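Local coordinates for protein acyl-CoA dehydrogenase (PDB 2Z1Q) that probably catalyses the FAD-dependent oxidation of saturated acyl-CoA thioesters to their 2,3-dehydroacyl-CoA products, passing the electrons on to an acceptor, at residues B[114-119]-B[257-262]; B[131-136]-B[204-209]; B[177-182]-B[191-196]; B[183-188]-B[231-236]. All coordinates share one frame; numbering follows the deposited sequence.

Contact 1. Residues B[114-119]-B[257-262]; sequences TSIGTL and FNVLNV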
# COMPACT_ATOMS: atom_id res chain seq x y z
N THR B 114 6.11 24.29 13.55
CA THR B 114 7.34 24.88 12.99
C THR B 114 7.31 25.31 11.52
O THR B 114 8.05 26.22 11.12
CB THR B 114 8.56 23.91 13.16
OG1 THR B 114 8.35 22.73 12.37
CG2 THR B 114 8.73 23.51 14.62
N SER B 115 6.46 24.68 10.71
CA SER B 115 6.41 25.06 9.30
C SER B 115 5.25 26.01 8.98
O SER B 115 5.39 27.22 9.10
CB SER B 115 6.36 23.81 8.41
OG SER B 115 5.17 23.07 8.61
N ILE B 116 4.11 25.47 8.60
CA ILE B 116 2.97 26.32 8.27
C ILE B 116 2.52 27.24 9.41
O ILE B 116 1.97 28.30 9.17
CB ILE B 116 1.78 25.47 7.81
CG1 ILE B 116 1.51 24.36 8.83
CG2 ILE B 116 2.07 24.91 6.43
CD1 ILE B 116 0.35 23.43 8.47
N GLY B 117 2.79 26.85 10.64
CA GLY B 117 2.36 27.69 11.76
C GLY B 117 3.24 28.89 12.08
O GLY B 117 2.74 29.95 12.42
N THR B 118 4.55 28.71 11.96
CA THR B 118 5.48 29.79 12.28
C THR B 118 5.99 30.55 11.05
O THR B 118 6.02 31.78 11.05
CB THR B 118 6.70 29.24 13.08
OG1 THR B 118 6.25 28.58 14.27
CG2 THR B 118 7.63 30.38 13.49
N LEU B 119 6.39 29.82 10.00
CA LEU B 119 6.93 30.44 8.78
C LEU B 119 6.15 31.61 8.19
O LEU B 119 6.75 32.55 7.69
CB LEU B 119 7.14 29.38 7.70
CG LEU B 119 8.56 28.80 7.60
CD1 LEU B 119 9.09 28.49 8.97
CD2 LEU B 119 8.56 27.55 6.74
N PHE B 257 2.42 29.46 -1.05
CA PHE B 257 3.38 28.81 -1.93
C PHE B 257 4.77 28.66 -1.32
O PHE B 257 5.41 27.62 -1.49
CB PHE B 257 3.46 29.55 -3.28
CG PHE B 257 2.15 29.58 -4.04
CD1 PHE B 257 1.30 28.47 -4.04
CD2 PHE B 257 1.77 30.71 -4.76
CE1 PHE B 257 0.09 28.50 -4.75
CE2 PHE B 257 0.56 30.74 -5.48
CZ PHE B 257 -0.28 29.63 -5.47
N ASN B 258 5.23 29.66 -0.58
CA ASN B 258 6.56 29.56 0.02
C ASN B 258 6.68 28.58 1.16
O ASN B 258 7.73 27.94 1.32
CB ASN B 258 7.06 30.92 0.48
CG ASN B 258 7.51 31.77 -0.68
OD1 ASN B 258 6.74 32.56 -1.22
ND2 ASN B 258 8.76 31.59 -1.09
N VAL B 259 5.64 28.45 1.97
CA VAL B 259 5.73 27.51 3.08
C VAL B 259 5.78 26.07 2.55
O VAL B 259 6.43 25.21 3.13
CB VAL B 259 4.57 27.69 4.09
CG1 VAL B 259 4.60 29.13 4.63
CG2 VAL B 259 3.23 27.36 3.45
N LEU B 260 5.12 25.84 1.42
CA LEU B 260 5.11 24.51 0.82
C LEU B 260 6.51 23.99 0.50
O LEU B 260 6.75 22.79 0.61
CB LEU B 260 4.25 24.49 -0.45
CG LEU B 260 2.74 24.24 -0.27
CD1 LEU B 260 1.98 24.68 -1.52
CD2 LEU B 260 2.50 22.77 0.05
N ASN B 261 7.45 24.86 0.12
CA ASN B 261 8.79 24.38 -0.20
C ASN B 261 9.47 23.74 1.01
O ASN B 261 10.11 22.70 0.88
CB ASN B 261 9.69 25.51 -0.73
CG ASN B 261 9.26 26.01 -2.09
OD1 ASN B 261 8.73 25.25 -2.91
ND2 ASN B 261 9.51 27.28 -2.37
N VAL B 262 9.33 24.35 2.18
CA VAL B 262 9.94 23.83 3.39
C VAL B 262 9.20 22.58 3.85
O VAL B 262 9.82 21.59 4.26
CB VAL B 262 9.92 24.87 4.49
CG1 VAL B 262 10.36 24.26 5.82
CG2 VAL B 262 10.80 26.04 4.10
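Ile116 and Val259 form the closest CA pair between residues 114-119 and 257-262, at 6.0 Å, where the end of helix 106-117, with its wider pi-type turn, lies beside helix 252-288. The contact is wholly apolar and largely buried. Ile116 meets its partner with the short branch: CG2 lies 4.0 Å from Val259 CG2, and the two side chains cross at about a right angle. The longer arm of Ile116 takes another course. Its CG1 is wedged between the backbone N and the carbonyl carbon (chi1 51°), which carries CD1 away from helix 252-288 and lets this one residue face both the helix and the bound FAD. Val259 uses its other methyl as well, placing CG1 4.0 Å from Leu119 CB. One turn beyond Val259, Val262 meets Leu119 tip to tip. The CD2 methyl of Leu119 faces the branch point of the valine, 3.8 Å from Val262 CB and about equally near to both Val262 methyls. Pro120 and Tyr123 of helix 119-124 extend this apolar layer, and Tyr146 touches both Ile116 and Val259. The end of helix 106-117 and the start of helix 119-124 thus pack on helix 252-288, joining the N-terminal and C-terminal helical domains of the acyl-CoA dehydrogenase fold at the wall of its FAD pocket.

Contact 2. Residues B[131-136]-B[204-209]; sequences RKYLPK and AFLVER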
# COMPACT_ATOMS: atom_id res chain seq x y z
N ARG B 131 7.33 40.49 16.97
CA ARG B 131 7.86 40.57 18.33
C ARG B 131 6.85 40.10 19.35
O ARG B 131 7.21 39.62 20.43
CB ARG B 131 8.29 42.00 18.67
CG ARG B 131 9.00 42.15 20.03
CD ARG B 131 10.33 41.39 20.08
NE ARG B 131 10.41 40.41 21.17
CZ ARG B 131 11.43 39.57 21.34
NH1 ARG B 131 11.43 38.71 22.36
NH2 ARG B 131 12.46 39.59 20.50
N LYS B 132 5.57 40.23 19.02
CA LYS B 132 4.54 39.83 19.96
C LYS B 132 3.94 38.47 19.67
O LYS B 132 2.92 38.10 20.26
CB LYS B 132 3.44 40.88 20.00
CG LYS B 132 2.53 40.87 18.79
CD LYS B 132 1.13 40.41 19.16
CE LYS B 132 0.47 41.35 20.17
NZ LYS B 132 -0.96 40.98 20.42
N TYR B 133 4.55 37.71 18.76
CA TYR B 133 4.04 36.39 18.42
C TYR B 133 5.14 35.35 18.31
O TYR B 133 5.08 34.31 18.96
CB TYR B 133 3.24 36.45 17.11
CG TYR B 133 1.85 37.02 17.24
CD1 TYR B 133 1.37 37.95 16.31
CD2 TYR B 133 1.01 36.65 18.29
CE1 TYR B 133 0.10 38.50 16.44
CE2 TYR B 133 -0.27 37.19 18.41
CZ TYR B 133 -0.71 38.12 17.49
OH TYR B 133 -1.96 38.69 17.63
N LEU B 134 6.14 35.63 17.48
CA LEU B 134 7.25 34.72 17.26
C LEU B 134 7.94 34.23 18.53
O LEU B 134 8.28 33.05 18.65
CB LEU B 134 8.27 35.37 16.32
CG LEU B 134 8.78 34.53 15.14
CD1 LEU B 134 7.61 33.90 14.39
CD2 LEU B 134 9.60 35.43 14.22
N PRO B 135 8.17 35.12 19.49
CA PRO B 135 8.84 34.66 20.72
C PRO B 135 8.08 33.52 21.41
O PRO B 135 8.68 32.54 21.84
CB PRO B 135 8.93 35.94 21.56
CG PRO B 135 9.07 37.02 20.50
CD PRO B 135 8.04 36.59 19.48
N LYS B 136 6.76 33.64 21.51
CA LYS B 136 5.97 32.59 22.16
C LYS B 136 5.98 31.30 21.34
O LYS B 136 6.06 30.20 21.89
CB LYS B 136 4.54 33.06 22.36
CG LYS B 136 4.38 34.30 23.21
CD LYS B 136 2.90 34.57 23.44
CE LYS B 136 2.64 35.80 24.30
NZ LYS B 136 3.03 37.07 23.64
N ALA B 204 -4.09 36.55 4.08
CA ALA B 204 -3.85 35.78 5.30
C ALA B 204 -4.09 36.67 6.51
O ALA B 204 -3.78 37.86 6.47
CB ALA B 204 -2.42 35.26 5.31
N PHE B 205 -4.64 36.10 7.57
CA PHE B 205 -4.94 36.83 8.81
C PHE B 205 -4.47 36.10 10.07
O PHE B 205 -4.52 34.88 10.14
CB PHE B 205 -6.45 37.08 8.95
CG PHE B 205 -7.05 37.87 7.82
CD1 PHE B 205 -7.34 37.26 6.60
CD2 PHE B 205 -7.36 39.21 7.99
CE1 PHE B 205 -7.91 37.99 5.56
CE2 PHE B 205 -7.94 39.95 6.95
CZ PHE B 205 -8.21 39.33 5.74
N LEU B 206 -4.03 36.86 11.06
CA LEU B 206 -3.59 36.29 12.33
C LEU B 206 -4.81 36.34 13.26
O LEU B 206 -5.34 37.41 13.52
CB LEU B 206 -2.45 37.12 12.92
CG LEU B 206 -1.19 37.25 12.06
CD1 LEU B 206 -0.33 38.41 12.56
CD2 LEU B 206 -0.41 35.94 12.08
N VAL B 207 -5.24 35.17 13.75
CA VAL B 207 -6.41 35.09 14.63
C VAL B 207 -6.04 34.37 15.91
O VAL B 207 -5.54 33.24 15.88
CB VAL B 207 -7.58 34.33 13.94
CG1 VAL B 207 -8.85 34.40 14.81
CG2 VAL B 207 -7.83 34.92 12.58
N GLU B 208 -6.30 35.01 17.03
CA GLU B 208 -5.99 34.40 18.31
C GLU B 208 -7.13 33.48 18.70
O GLU B 208 -8.30 33.76 18.42
CB GLU B 208 -5.78 35.49 19.36
CG GLU B 208 -4.80 36.55 18.85
CD GLU B 208 -4.37 37.53 19.92
OE1 GLU B 208 -5.21 38.31 20.39
OE2 GLU B 208 -3.17 37.52 20.29
N ARG B 209 -6.78 32.36 19.33
CA ARG B 209 -7.77 31.38 19.73
C ARG B 209 -8.94 31.99 20.50
O ARG B 209 -10.10 31.68 20.21
CB ARG B 209 -7.13 30.29 20.58
CG ARG B 209 -8.06 29.11 20.81
CD ARG B 209 -7.53 28.18 21.87
NE ARG B 209 -8.35 26.98 21.97
CZ ARG B 209 -8.32 25.99 21.08
NH1 ARG B 209 -7.52 26.05 20.03
NH2 ARG B 209 -9.12 24.94 21.24
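With CG anti to its carbonyl carbon (chi1 -77°), Tyr133 extends its ring toward strand 201-208, and Glu208, whose first torsion is of the same kind (chi1 -50°) and whose chain is extended beyond CG, sends its carboxylate to meet it. The phenol hydroxyl donates a weak hydrogen bond, with Tyr133 OH 3.1 Å from Glu208 OE2. That oxygen lies at the ring edge, in the plane of the ring, and also comes 3.5 Å from Tyr133 CE2, while the carboxylate plane stands 79° from the ring plane. At CE1 and CD1 of the ring, the CD1 methyl of Leu206 approaches obliquely, 3.9 Å from Tyr133 CE1. Lys132, bent at chi2 and chi3, folds back over its neighbour and sets CD above the centre of one face of the tyrosine ring. The same bend brings Lys132 NZ to 4.1 Å from Glu208 OE2, too long for a salt bridge, though the positive charge would probably still favour the ionised carboxylate. A leucine in place of Tyr133 would probably cost Glu208 its hydroxyl partner and take away the flat surface on which the Lys132 chain lies. Tyr133 occupies the N-cap position of helix 134-139, and Leu121 of helix 119-124 packs against both Tyr133 and Leu206. The contact thus sets the helical N-terminal domain against strand 201-208 of the middle domain, which runs between strands 190-197 and 245-246.

Contact 3. Residues B[177-182]-B[191-196]; sequences GVKQWI and FTVFAK. With FAD (flavin-adenine dinucleotide), chain D.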
# COMPACT_ATOMS: atom_id res chain seq x y z
N GLY B 177 -16.54 31.83 7.44
CA GLY B 177 -16.19 30.70 6.59
C GLY B 177 -15.89 29.45 7.39
O GLY B 177 -15.99 29.45 8.63
N VAL B 178 -15.52 28.39 6.69
CA VAL B 178 -15.19 27.11 7.32
C VAL B 178 -13.85 26.61 6.80
O VAL B 178 -13.61 26.60 5.60
CB VAL B 178 -16.26 26.04 6.99
CG1 VAL B 178 -15.90 24.71 7.62
CG2 VAL B 178 -17.64 26.52 7.48
N LYS B 179 -12.97 26.23 7.72
CA LYS B 179 -11.65 25.71 7.36
C LYS B 179 -11.63 24.24 7.77
O LYS B 179 -11.96 23.89 8.90
CB LYS B 179 -10.55 26.49 8.08
CG LYS B 179 -10.74 28.00 8.06
CD LYS B 179 -10.81 28.57 6.65
CE LYS B 179 -9.50 28.46 5.90
NZ LYS B 179 -9.61 29.04 4.53
N GLN B 180 -11.24 23.38 6.83
CA GLN B 180 -11.24 21.93 7.04
C GLN B 180 -9.89 21.28 7.35
O GLN B 180 -8.86 21.61 6.76
CB GLN B 180 -11.81 21.27 5.78
CG GLN B 180 -12.18 19.82 5.96
CD GLN B 180 -13.53 19.64 6.63
OE1 GLN B 180 -14.53 19.38 5.97
NE2 GLN B 180 -13.56 19.81 7.94
N TRP B 181 -9.92 20.32 8.28
CA TRP B 181 -8.73 19.56 8.68
C TRP B 181 -7.60 20.42 9.26
O TRP B 181 -6.51 20.42 8.72
CB TRP B 181 -8.14 18.80 7.47
CG TRP B 181 -8.99 17.74 6.80
CD1 TRP B 181 -9.49 17.77 5.52
CD2 TRP B 181 -9.37 16.46 7.34
NE1 TRP B 181 -10.15 16.60 5.24
CE2 TRP B 181 -10.09 15.78 6.33
CE3 TRP B 181 -9.16 15.82 8.57
CZ2 TRP B 181 -10.60 14.49 6.52
CZ3 TRP B 181 -9.68 14.54 8.76
CH2 TRP B 181 -10.39 13.89 7.73
N ILE B 182 -7.83 21.14 10.36
CA ILE B 182 -6.75 21.98 10.91
C ILE B 182 -5.93 21.27 11.98
O ILE B 182 -6.43 21.01 13.07
CB ILE B 182 -7.34 23.28 11.51
CG1 ILE B 182 -7.78 24.20 10.38
CG2 ILE B 182 -6.30 24.02 12.33
CD1 ILE B 182 -8.94 23.69 9.62
N PHE B 191 -3.69 31.30 15.11
CA PHE B 191 -4.20 30.74 13.86
C PHE B 191 -3.95 31.64 12.65
O PHE B 191 -4.35 32.80 12.64
CB PHE B 191 -5.72 30.50 13.96
CG PHE B 191 -6.11 29.31 14.80
CD1 PHE B 191 -6.30 28.07 14.20
CD2 PHE B 191 -6.30 29.43 16.18
CE1 PHE B 191 -6.68 26.96 14.96
CE2 PHE B 191 -6.69 28.32 16.94
CZ PHE B 191 -6.88 27.09 16.33
N THR B 192 -3.30 31.10 11.61
CA THR B 192 -3.09 31.87 10.39
C THR B 192 -4.22 31.43 9.45
O THR B 192 -4.22 30.30 8.95
CB THR B 192 -1.68 31.59 9.76
OG1 THR B 192 -0.67 32.09 10.63
CG2 THR B 192 -1.55 32.29 8.41
N VAL B 193 -5.20 32.30 9.22
CA VAL B 193 -6.34 31.95 8.38
C VAL B 193 -6.38 32.68 7.05
O VAL B 193 -6.12 33.88 6.98
CB VAL B 193 -7.65 32.26 9.11
CG1 VAL B 193 -8.86 31.74 8.31
CG2 VAL B 193 -7.59 31.66 10.49
N PHE B 194 -6.72 31.96 5.98
CA PHE B 194 -6.79 32.59 4.67
C PHE B 194 -8.24 32.89 4.28
O PHE B 194 -9.13 32.05 4.43
CB PHE B 194 -6.12 31.71 3.60
CG PHE B 194 -4.64 31.57 3.79
CD1 PHE B 194 -4.12 30.85 4.86
CD2 PHE B 194 -3.75 32.18 2.91
CE1 PHE B 194 -2.75 30.73 5.06
CE2 PHE B 194 -2.37 32.07 3.10
CZ PHE B 194 -1.87 31.34 4.17
N ALA B 195 -8.46 34.12 3.80
CA ALA B 195 -9.78 34.57 3.37
C ALA B 195 -9.64 35.61 2.27
O ALA B 195 -8.56 36.16 2.05
CB ALA B 195 -10.55 35.16 4.54
N LYS B 196 -10.74 35.88 1.58
CA LYS B 196 -10.71 36.87 0.53
C LYS B 196 -11.52 38.09 0.91
O LYS B 196 -12.67 37.98 1.34
CB LYS B 196 -11.24 36.26 -0.77
CG LYS B 196 -10.35 35.16 -1.32
CD LYS B 196 -11.02 34.49 -2.50
CE LYS B 196 -10.12 33.43 -3.12
NZ LYS B 196 -10.83 32.68 -4.20
PA FAD D . -9.34 15.92 -3.08
O1A FAD D . -9.09 15.16 -1.88
O2A FAD D . -10.18 17.27 -3.13
O5B FAD D . -8.32 15.71 -4.26
C5B FAD D . -8.59 14.48 -4.92
C4B FAD D . -7.61 14.59 -6.07
O4B FAD D . -6.56 15.47 -6.10
C3B FAD D . -7.25 13.32 -6.96
O3B FAD D . -8.29 13.04 -7.90
C2B FAD D . -5.94 13.98 -7.55
O2B FAD D . -5.52 13.51 -8.83
C1B FAD D . -6.60 15.33 -7.47
N9A FAD D . -6.17 16.48 -8.22
C8A FAD D . -6.32 17.74 -7.72
N7A FAD D . -5.91 18.61 -8.57
C5A FAD D . -5.45 17.97 -9.66
C6A FAD D . -4.89 18.39 -10.91
N6A FAD D . -4.71 19.74 -11.15
N1A FAD D . -4.54 17.43 -11.81
C2A FAD D . -4.73 16.13 -11.57
N3A FAD D . -5.25 15.73 -10.44
C4A FAD D . -5.63 16.57 -9.46
N1 FAD D . -4.84 21.81 5.86
C2 FAD D . -4.38 22.97 6.36
O2 FAD D . -4.63 24.00 5.75
N3 FAD D . -3.67 23.06 7.51
C4 FAD D . -3.36 21.95 8.27
O4 FAD D . -2.73 22.03 9.29
C4X FAD D . -3.85 20.63 7.79
N5 FAD D . -3.65 19.49 8.47
C5X FAD D . -4.15 18.31 8.03
C6 FAD D . -3.98 17.10 8.79
C7 FAD D . -4.55 15.90 8.33
C7M FAD D . -4.38 14.63 9.16
C8 FAD D . -5.28 15.86 7.11
C8M FAD D . -5.92 14.59 6.59
C9 FAD D . -5.44 17.01 6.36
C9A FAD D . -4.89 18.25 6.80
N10 FAD D . -5.11 19.43 6.05
C10 FAD D . -4.63 20.64 6.50
C1' FAD D . -5.88 19.27 4.84
C2' FAD D . -5.05 19.22 3.54
O2' FAD D . -4.39 20.45 3.30
C3' FAD D . -6.12 18.92 2.54
O3' FAD D . -6.68 17.62 2.89
C4' FAD D . -5.65 18.80 1.11
O4' FAD D . -5.09 20.01 0.60
C5' FAD D . -6.91 18.40 0.44
O5' FAD D . -6.80 18.16 -0.87
P FAD D . -8.23 17.48 -1.11
O1P FAD D . -8.37 16.38 -0.11
O2P FAD D . -9.43 18.56 -0.89
O3P FAD D . -8.12 16.91 -2.64
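Lys179 NZ is gripped by the carbonyl of Phe194, by Leu148 O and, in a salt bridge, by the carboxylate of Glu150. Its bond to Phe194 O measures 3.0 Å, with a C=O...N angle of 142° and the donor tilted slightly, by 17°, from the carbonyl plane. The lysine chain is bent at both chi2 and chi3, which curls the ammonium group across to strand 190-197. On the way its methylenes brush the CG1 methyl of Val193, with Lys179 CD 4.1 Å from Val193 CG1. A buried ammonium group is thereby supplied with two carbonyls and a countercharge. This is the interior of the curled beta sheet that forms the middle domain of acyl-CoA dehydrogenases: strands 172-183 and 190-197 do not pair here, and their side chains meet between them. Farther along, the CG2 methyl of Ile182 comes in the plane of the Phe191 ring, at its edge, 4.0 Å from Phe191 CE1. Between Lys179 and Ile182 the chain turns a corner at Trp181, which serves the flavin instead. Trp181 CB lies 3.4 Å from FAD N10, and the FAD methyl C8M sits over one face of the indole, offset toward the rim. Tyr376 of the second subunit meets the same indole, its ring plane inclined at about 60°.

Contact 4. Residues B[183-188]-B[231-236]; sequences SNAGFA and RQVILE. With FAD (flavin-adenine dinucleotide), chain D.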
# COMPACT_ATOMS: atom_id res chain seq x y z
N SER B 183 -4.68 20.95 11.67
CA SER B 183 -3.82 20.30 12.66
C SER B 183 -3.56 21.26 13.82
O SER B 183 -3.39 22.47 13.60
CB SER B 183 -2.46 19.91 12.04
OG SER B 183 -2.62 19.12 10.87
N ASN B 184 -3.52 20.73 15.04
CA ASN B 184 -3.28 21.50 16.26
C ASN B 184 -4.46 22.37 16.71
O ASN B 184 -4.39 23.05 17.74
CB ASN B 184 -2.03 22.41 16.07
CG ASN B 184 -0.71 21.63 15.96
OD1 ASN B 184 0.30 22.19 15.56
ND2 ASN B 184 -0.72 20.35 16.32
N ALA B 185 -5.55 22.34 15.94
CA ALA B 185 -6.74 23.14 16.24
C ALA B 185 -7.29 22.93 17.64
O ALA B 185 -7.93 23.82 18.20
CB ALA B 185 -7.81 22.85 15.21
N GLY B 186 -7.05 21.76 18.21
CA GLY B 186 -7.56 21.46 19.53
C GLY B 186 -6.88 22.21 20.67
O GLY B 186 -7.46 22.32 21.75
N PHE B 187 -5.67 22.73 20.44
CA PHE B 187 -4.94 23.45 21.49
C PHE B 187 -4.10 24.63 20.99
O PHE B 187 -3.40 25.27 21.77
CB PHE B 187 -4.03 22.47 22.24
CG PHE B 187 -3.33 21.48 21.34
CD1 PHE B 187 -3.69 20.13 21.36
CD2 PHE B 187 -2.35 21.90 20.45
CE1 PHE B 187 -3.07 19.22 20.51
CE2 PHE B 187 -1.74 21.00 19.59
CZ PHE B 187 -2.10 19.66 19.61
N ALA B 188 -4.17 24.91 19.69
CA ALA B 188 -3.41 26.02 19.11
C ALA B 188 -3.89 27.36 19.66
O ALA B 188 -5.10 27.59 19.79
CB ALA B 188 -3.54 26.01 17.60
N ARG B 231 -9.04 19.31 13.73
CA ARG B 231 -10.43 19.71 13.88
C ARG B 231 -10.82 20.68 12.79
O ARG B 231 -9.97 21.22 12.08
CB ARG B 231 -10.66 20.39 15.24
CG ARG B 231 -10.60 19.50 16.47
CD ARG B 231 -10.39 20.34 17.73
NE ARG B 231 -10.47 19.57 18.97
CZ ARG B 231 -11.58 19.41 19.69
NH1 ARG B 231 -12.72 19.98 19.31
NH2 ARG B 231 -11.54 18.69 20.81
N GLN B 232 -12.11 20.89 12.65
CA GLN B 232 -12.62 21.82 11.67
C GLN B 232 -12.70 23.16 12.41
O GLN B 232 -13.11 23.20 13.57
CB GLN B 232 -14.00 21.38 11.23
CG GLN B 232 -14.55 22.11 10.07
CD GLN B 232 -15.93 21.62 9.71
OE1 GLN B 232 -16.87 21.78 10.47
NE2 GLN B 232 -16.05 21.00 8.54
N VAL B 233 -12.26 24.23 11.76
CA VAL B 233 -12.32 25.55 12.39
C VAL B 233 -13.42 26.36 11.73
O VAL B 233 -13.40 26.57 10.51
CB VAL B 233 -10.96 26.30 12.28
CG1 VAL B 233 -11.09 27.70 12.87
CG2 VAL B 233 -9.88 25.53 13.02
N ILE B 234 -14.38 26.82 12.52
CA ILE B 234 -15.50 27.60 12.01
C ILE B 234 -15.35 29.09 12.35
O ILE B 234 -14.93 29.43 13.45
CB ILE B 234 -16.84 27.08 12.59
CG1 ILE B 234 -17.09 25.65 12.11
CG2 ILE B 234 -17.98 28.01 12.19
CD1 ILE B 234 -18.27 24.96 12.78
N LEU B 235 -15.70 29.97 11.42
CA LEU B 235 -15.63 31.40 11.69
C LEU B 235 -16.97 32.07 11.47
O LEU B 235 -17.43 32.19 10.34
CB LEU B 235 -14.60 32.09 10.80
CG LEU B 235 -13.13 31.71 10.95
CD1 LEU B 235 -12.80 30.48 10.12
CD2 LEU B 235 -12.31 32.89 10.50
N GLU B 236 -17.59 32.49 12.56
CA GLU B 236 -18.89 33.16 12.51
C GLU B 236 -18.69 34.59 12.99
O GLU B 236 -18.58 34.84 14.18
CB GLU B 236 -19.90 32.45 13.40
CG GLU B 236 -20.16 30.99 13.02
CD GLU B 236 -21.04 30.25 14.02
OE1 GLU B 236 -21.17 29.02 13.90
OE2 GLU B 236 -21.61 30.90 14.93
PA FAD D . -9.34 15.92 -3.08
O1A FAD D . -9.09 15.16 -1.88
O2A FAD D . -10.18 17.27 -3.13
O5B FAD D . -8.32 15.71 -4.26
C5B FAD D . -8.59 14.48 -4.92
C4B FAD D . -7.61 14.59 -6.07
O4B FAD D . -6.56 15.47 -6.10
C3B FAD D . -7.25 13.32 -6.96
O3B FAD D . -8.29 13.04 -7.90
C2B FAD D . -5.94 13.98 -7.55
O2B FAD D . -5.52 13.51 -8.83
C1B FAD D . -6.60 15.33 -7.47
N9A FAD D . -6.17 16.48 -8.22
C8A FAD D . -6.32 17.74 -7.72
N7A FAD D . -5.91 18.61 -8.57
C5A FAD D . -5.45 17.97 -9.66
C6A FAD D . -4.89 18.39 -10.91
N6A FAD D . -4.71 19.74 -11.15
N1A FAD D . -4.54 17.43 -11.81
C2A FAD D . -4.73 16.13 -11.57
N3A FAD D . -5.25 15.73 -10.44
C4A FAD D . -5.63 16.57 -9.46
N1 FAD D . -4.84 21.81 5.86
C2 FAD D . -4.38 22.97 6.36
O2 FAD D . -4.63 24.00 5.75
N3 FAD D . -3.67 23.06 7.51
C4 FAD D . -3.36 21.95 8.27
O4 FAD D . -2.73 22.03 9.29
C4X FAD D . -3.85 20.63 7.79
N5 FAD D . -3.65 19.49 8.47
C5X FAD D . -4.15 18.31 8.03
C6 FAD D . -3.98 17.10 8.79
C7 FAD D . -4.55 15.90 8.33
C7M FAD D . -4.38 14.63 9.16
C8 FAD D . -5.28 15.86 7.11
C8M FAD D . -5.92 14.59 6.59
C9 FAD D . -5.44 17.01 6.36
C9A FAD D . -4.89 18.25 6.80
N10 FAD D . -5.11 19.43 6.05
C10 FAD D . -4.63 20.64 6.50
C1' FAD D . -5.88 19.27 4.84
C2' FAD D . -5.05 19.22 3.54
O2' FAD D . -4.39 20.45 3.30
C3' FAD D . -6.12 18.92 2.54
O3' FAD D . -6.68 17.62 2.89
C4' FAD D . -5.65 18.80 1.11
O4' FAD D . -5.09 20.01 0.60
C5' FAD D . -6.91 18.40 0.44
O5' FAD D . -6.80 18.16 -0.87
P FAD D . -8.23 17.48 -1.11
O1P FAD D . -8.37 16.38 -0.11
O2P FAD D . -9.43 18.56 -0.89
O3P FAD D . -8.12 16.91 -2.64
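Ala185 and Gly186 belong to the loop that follows the flavin-binding Ser183, and they pack against Arg231 at the start of the sheet strand 230-235. Ala185 CB lies 3.8 Å from Arg231 CB, and the same methyl reaches Val233 CG2 at 4.0 Å. Beyond CB the arginine chain runs extended to NE alongside the loop. Because Gly186 has no side chain, its CA can come within 3.5 Å of Arg231 NE. This is packing alone; the polar partner of NE is Glu219, by a salt bridge, so the arginine spans loop and countercharge. The loop is turned tightly on itself, Asn184 O accepting bonds from both Phe187 N and Ala188 N. A leucine in place of Arg231 would probably leave Glu219 without its charged mate and uncover the backbone at Gly186. At the head of the loop, Ser183 grips the isoalloxazine twice: its N donates to FAD O4 over 3.3 Å at an angle of 153°, and its OG donates to FAD N5 over 2.6 Å. Two donors at O4 and N5 would probably draw electron density toward that side of the flavin, where N5 is the atom that takes up hydride in this family.

Overall arrangement
Contacts 1, 3 and 4 border the isoalloxazine end of FAD, while contact 2 lies farther out; centres are 9 to 18 Å apart. Contacts 3 and 4 are the nearest pair: strands 172-183 and 230-235 are antiparallel neighbours in the middle-domain sheet. Contact 2 joins this sheet through strand 201-208, the neighbour of 190-197, and Arg209 bonds to the carbonyls of Ala185 and Ala188 in contact 4. Along the chain contact 1 encloses the other three, contact 3 lies within the span of contact 2, and contact 4 alternates with both, so the sheet contacts interlock. Contact 1 touches contact 2 where Thr118 packs on Leu134; it joins the two helical parts, and contact 2 sets the N-terminal one against the sheet.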